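Local coordinates for carbohydrate kinase, pfkB family (Enterococcus faecalis, PDB 3KTN) that probably phosphorylates 2-keto-3-deoxygluconate, as a putative sugar kinase of the pfkB (ribokinase-like) family that belongs with the 2-keto-3-deoxygluconate kinases, at the interface of chains A and B and the interface of chains A and C. Coordinates in Å, arbitrary orientation; residue numbers count along the deposited sequence, not the author numbering. Chains: chain A/B/C, Carbohydrate kinase, pfkB family.

Contact 1: the interface of chains A and B. Residues chain A 98-99, 102; chain B 309, 313, 324, 328.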
loop_
_atom_site.group_PDB
_atom_site.type_symbol
_atom_site.label_atom_id
_atom_site.label_comp_id
_atom_site.label_asym_id
_atom_site.label_seq_id
_atom_site.Cartn_x
_atom_site.Cartn_y
_atom_site.Cartn_z
ATOM N N ILE A 98 20.489 7.521 -14.961
ATOM C CA ILE A 98 20.366 8.246 -16.222
ATOM C C ILE A 98 18.934 8.290 -16.765
ATOM O O ILE A 98 18.670 8.948 -17.770
ATOM C CB ILE A 98 21.300 7.662 -17.309
ATOM C CG1 ILE A 98 20.921 6.212 -17.605
ATOM C CG2 ILE A 98 22.752 7.763 -16.846
ATOM C CD1 ILE A 98 21.538 5.683 -18.885
ATOM N N ARG A 99 18.010 7.590 -16.115
ATOM C CA ARG A 99 16.623 7.628 -16.573
ATOM C C ARG A 99 16.014 8.899 -15.994
ATOM O O ARG A 99 15.857 9.028 -14.781
ATOM C CB ARG A 99 15.845 6.406 -16.091
ATOM C CG ARG A 99 14.379 6.397 -16.512
ATOM C CD ARG A 99 13.780 4.985 -16.367
ATOM N NE ARG A 99 13.698 4.538 -14.976
ATOM C CZ ARG A 99 12.672 4.800 -14.168
ATOM N NH1 ARG A 99 11.642 5.511 -14.617
ATOM N NH2 ARG A 99 12.662 4.336 -12.921
ATOM N N GLN A 102 9.958 12.034 -15.493
ATOM C CA GLN A 102 9.035 12.456 -16.546
ATOM C C GLN A 102 7.796 13.154 -15.988
ATOM O O GLN A 102 7.025 12.567 -15.230
ATOM C CB GLN A 102 8.586 11.241 -17.378
ATOM C CG GLN A 102 9.714 10.397 -18.000
ATOM C CD GLN A 102 10.217 10.932 -19.337
ATOM O OE1 GLN A 102 9.556 11.745 -19.988
ATOM N NE2 GLN A 102 11.382 10.455 -19.764
ATOM N N LEU B 309 19.768 1.771 -19.015
ATOM C CA LEU B 309 18.439 2.250 -18.646
ATOM C C LEU B 309 17.613 1.166 -17.963
ATOM O O LEU B 309 16.891 1.446 -17.015
ATOM C CB LEU B 309 17.687 2.747 -19.882
ATOM C CG LEU B 309 18.085 4.117 -20.438
ATOM C CD1 LEU B 309 17.440 4.310 -21.797
ATOM C CD2 LEU B 309 17.648 5.218 -19.471
ATOM N N ILE B 313 15.184 0.702 -14.127
ATOM C CA ILE B 313 13.755 0.400 -14.172
ATOM C C ILE B 313 13.440 -0.770 -13.258
ATOM O O ILE B 313 14.046 -1.833 -13.373
ATOM C CB ILE B 313 13.313 0.075 -15.621
ATOM C CG1 ILE B 313 13.499 1.329 -16.500
ATOM C CG2 ILE B 313 11.865 -0.414 -15.637
ATOM C CD1 ILE B 313 13.142 1.143 -17.978
ATOM N N GLN B 324 13.428 8.041 -25.954
ATOM C CA GLN B 324 14.004 8.114 -24.617
ATOM C C GLN B 324 15.492 7.783 -24.652
ATOM O O GLN B 324 16.310 8.490 -24.064
ATOM C CB GLN B 324 13.262 7.155 -23.679
ATOM C CG GLN B 324 13.900 6.971 -22.308
ATOM C CD GLN B 324 13.142 5.963 -21.451
ATOM O OE1 GLN B 324 12.747 4.895 -21.929
ATOM N NE2 GLN B 324 12.944 6.294 -20.179
ATOM N N VAL B 328 18.793 10.325 -24.001
ATOM C CA VAL B 328 19.897 10.111 -23.074
ATOM C C VAL B 328 21.224 10.324 -23.811
ATOM O O VAL B 328 22.148 10.937 -23.278
ATOM C CB VAL B 328 19.856 8.689 -22.474
ATOM C CG1 VAL B 328 21.091 8.442 -21.625
ATOM C CG2 VAL B 328 18.601 8.527 -21.631
HETATM O O HOH W 1 12.545 8.550 -18.515
#
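A:Ile98 and B:Leu309 meet at the apolar centre of this patch between two copies of a pfkB-family carbohydrate kinase, where a loop of chain A lies against helices 296-310 and 322-330 of chain B; the structure alone does not show whether this pairing persists in solution. The two side chains cross at about a right angle, with CG1 of A:Ile98 3.9 Å from the methyl CD2 of B:Leu309. In A:Ile98 the first torsion puts CG1 between its own backbone N and carbonyl carbon, and from there the terminal CD1 reaches both B:Leu309 and B:Val328. That methyl lies 3.9 Å from CG1 of B:Val328, again with the side chains roughly perpendicular. The other branch of B:Val328, CG2, faces the carbonyl oxygen of A:Ile98 without any polar partnership. B:Leu309 serves both loop residues, because its CD2 also packs at 3.9 Å from CA of A:Arg99.

Farther out, A:Arg99 uses its aliphatic stem more than its charge. CG stands anti to the backbone N (chi1 179°), and the side chain crosses B:Ile313 at about a right angle, with CD 3.7 Å from its CG1. The bend at chi3 then lays the guanidinium nitrogen NE against the same methylene, a packing contact; the guanidinium makes no polar bond to chain B here.

At the polar rim, B:Gln324 extends from its helix, and its extended chain brings the amide NE2 near CG and CD of A:Arg99. Its amide plane is turned 84° from the guanidinium, so the two flat groups do not stack. Water 1 joins the rim: NE2 of A:Gln102, on strand 101-105, lies 2.6 Å from it with a nearly straight 168° at the hydrogen. NE2 of B:Gln324 reaches the same water at 2.8 Å, along a more bent path.

Contact 2: the interface of chains A and C. Residues chain A 15, 27-29, 91; chain C 13, 15, 29-31.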
loop_
_atom_site.group_PDB
_atom_site.type_symbol
_atom_site.label_atom_id
_atom_site.label_comp_id
_atom_site.label_asym_id
_atom_site.label_seq_id
_atom_site.Cartn_x
_atom_site.Cartn_y
_atom_site.Cartn_z
ATOM N N PHE A 15 0.358 13.908 -9.279
ATOM C CA PHE A 15 0.128 12.478 -9.127
ATOM C C PHE A 15 1.468 11.776 -9.313
ATOM O O PHE A 15 2.139 11.966 -10.319
ATOM C CB PHE A 15 -0.868 11.986 -10.177
ATOM C CG PHE A 15 -2.243 12.562 -10.023
ATOM C CD1 PHE A 15 -3.055 12.185 -8.956
ATOM C CD2 PHE A 15 -2.732 13.479 -10.946
ATOM C CE1 PHE A 15 -4.339 12.710 -8.813
ATOM C CE2 PHE A 15 -4.016 14.011 -10.812
ATOM C CZ PHE A 15 -4.820 13.623 -9.741
ATOM N N GLU A 27 -1.144 1.047 -11.033
ATOM C CA GLU A 27 -2.324 1.903 -10.998
ATOM C C GLU A 27 -2.265 2.778 -9.747
ATOM O O GLU A 27 -3.065 3.701 -9.588
ATOM C CB GLU A 27 -3.608 1.051 -10.968
ATOM C CG GLU A 27 -3.938 0.370 -9.608
ATOM C CD GLU A 27 -3.020 -0.811 -9.241
ATOM O OE1 GLU A 27 -2.050 -1.087 -9.991
ATOM O OE2 GLU A 27 -3.281 -1.465 -8.190
ATOM N N GLN A 28 -1.317 2.468 -8.864
ATOM C CA GLN A 28 -1.142 3.185 -7.604
ATOM C C GLN A 28 -0.542 4.580 -7.752
ATOM O O GLN A 28 0.362 4.804 -8.556
ATOM C CB GLN A 28 -0.242 2.386 -6.649
ATOM C CG GLN A 28 -0.655 0.958 -6.383
ATOM C CD GLN A 28 0.326 0.259 -5.455
ATOM O OE1 GLN A 28 0.432 0.611 -4.278
ATOM N NE2 GLN A 28 1.059 -0.725 -5.981
ATOM N N LEU A 29 -1.028 5.509 -6.936
ATOM C CA LEU A 29 -0.532 6.881 -6.960
ATOM C C LEU A 29 -0.687 7.532 -5.601
ATOM O O LEU A 29 -1.482 7.092 -4.774
ATOM C CB LEU A 29 -1.324 7.740 -7.953
ATOM C CG LEU A 29 -1.399 7.447 -9.455
ATOM C CD1 LEU A 29 -2.535 8.282 -10.034
ATOM C CD2 LEU A 29 -0.074 7.778 -10.153
ATOM N N PHE A 91 1.395 14.597 -13.823
ATOM C CA PHE A 91 1.870 13.314 -13.346
ATOM C C PHE A 91 3.382 13.417 -13.292
ATOM O O PHE A 91 3.995 14.069 -14.145
ATOM C CB PHE A 91 1.458 12.207 -14.309
ATOM C CG PHE A 91 -0.010 11.907 -14.280
ATOM C CD1 PHE A 91 -0.504 10.836 -13.532
ATOM C CD2 PHE A 91 -0.913 12.731 -14.949
ATOM C CE1 PHE A 91 -1.872 10.592 -13.447
ATOM C CE2 PHE A 91 -2.286 12.493 -14.866
ATOM C CZ PHE A 91 -2.763 11.421 -14.111
ATOM N N LEU C 13 -10.038 9.135 -16.974
ATOM C CA LEU C 13 -9.222 8.662 -15.868
ATOM C C LEU C 13 -10.122 8.674 -14.643
ATOM O O LEU C 13 -10.801 9.664 -14.396
ATOM C CB LEU C 13 -8.062 9.622 -15.591
ATOM C CG LEU C 13 -6.733 9.594 -16.340
ATOM C CD1 LEU C 13 -6.925 9.208 -17.774
ATOM C CD2 LEU C 13 -6.083 10.969 -16.219
ATOM N N PHE C 15 -10.057 8.250 -10.510
ATOM C CA PHE C 15 -9.182 8.207 -9.347
ATOM C C PHE C 15 -10.028 7.780 -8.153
ATOM O O PHE C 15 -11.048 8.390 -7.860
ATOM C CB PHE C 15 -8.574 9.585 -9.088
ATOM C CG PHE C 15 -7.656 10.056 -10.176
ATOM C CD1 PHE C 15 -6.415 9.453 -10.368
ATOM C CD2 PHE C 15 -8.028 11.105 -11.010
ATOM C CE1 PHE C 15 -5.553 9.892 -11.373
ATOM C CE2 PHE C 15 -7.172 11.552 -12.018
ATOM C CZ PHE C 15 -5.932 10.942 -12.198
ATOM N N LEU C 29 -4.320 6.710 -3.977
ATOM C CA LEU C 29 -5.334 6.521 -5.009
ATOM C C LEU C 29 -4.962 5.373 -5.924
ATOM O O LEU C 29 -3.801 4.978 -6.005
ATOM C CB LEU C 29 -5.463 7.766 -5.896
ATOM C CG LEU C 29 -5.864 9.146 -5.364
ATOM C CD1 LEU C 29 -5.542 10.170 -6.446
ATOM C CD2 LEU C 29 -7.354 9.191 -5.003
ATOM N N ARG C 30 -5.972 4.828 -6.587
ATOM C CA ARG C 30 -5.775 3.818 -7.608
ATOM C C ARG C 30 -6.417 4.534 -8.798
ATOM O O ARG C 30 -7.515 5.078 -8.676
ATOM C CB ARG C 30 -6.536 2.520 -7.332
ATOM C CG ARG C 30 -5.855 1.553 -6.362
ATOM C CD ARG C 30 -6.482 0.132 -6.436
ATOM N NE ARG C 30 -7.841 0.061 -5.898
ATOM C CZ ARG C 30 -8.138 -0.084 -4.605
ATOM N NH1 ARG C 30 -7.174 -0.174 -3.690
ATOM N NH2 ARG C 30 -9.404 -0.150 -4.220
HETATM N N MSE C 31 -5.723 4.574 -9.925
HETATM C CA MSE C 31 -6.260 5.215 -11.119
HETATM C C MSE C 31 -6.576 4.158 -12.165
HETATM O O MSE C 31 -5.881 3.156 -12.272
HETATM C CB MSE C 31 -5.241 6.195 -11.705
HETATM C CG MSE C 31 -5.646 6.768 -13.063
HETATM SE SE MSE C 31 -4.200 7.744 -13.954
HETATM C CE MSE C 31 -3.409 6.282 -14.941
#
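A:Phe15 and C:Phe15 share one torsion, CG anti to the carbonyl carbon (chi1 -65°), and this sends the two rings tip to tip across a two-fold axis between copies of this pfkB-family kinase. Strand 28-34 of each chain pairs antiparallel across the axis, and strand 12-16 supplies the phenylalanine rings. The rings stack with centroids 4.4 Å apart and planes 8° from parallel, each CZ sitting over the rim of the opposite face. From the strand side a leucine of each chain meets the other chain's ring: CD1 of C:Leu29 lies 3.7 Å from CE1 of A:Phe15, with A:Leu29 and C:Phe15 as the twin.

A:Phe91 comes in from strand 88-93. Its CZ meets CZ of C:Phe15 at that ring's edge, in plane, while CD2 of A:Phe15 lies over the rim of one face of the A:Phe91 ring. C:Met31, a selenomethionine, turns its CG anti to the backbone N (chi1 172°), and its selenium reaches 3.7 Å from CE1 of A:Phe91. CD1 of A:Leu29 packs on CB of the same selenomethionine, tying the aromatic cluster to the strand pair.

The backbones of the 28-34 strands supply the polar register. A:Leu29 N donates a hydrogen bond to C:Leu29 O at 3.0 Å, matched by its symmetry twin, and C:Met31 N donates to A:Glu27 O at 2.8 Å. Alongside, the A:Glu27 and C:Arg30 side chains run in the same direction, CG against CG at 4.0 Å. The carboxylate OE2 of A:Glu27 stays 5.3 Å from the guanidinium NE of C:Arg30, so any attraction would be long-range.

Contact 1 and contact 2 lie about 22 Å apart, measured between the centres of their C-alpha atoms, and both use chain A while sharing no residue. On chain A, strand 88-93 adds A:Phe91 to contact 2, whose remaining residues there come from strands 12-16 and 28-34 and the residue before the latter; contact 1 takes the loop after strand 88-93 and strand 101-105. Contact 2 belongs to a two-fold interface, whereas contact 1 is part of one that is not an exact two-fold. Repeated across copies, two such different interfaces could connect the six chains of the deposited assembly, which may not be the biological form.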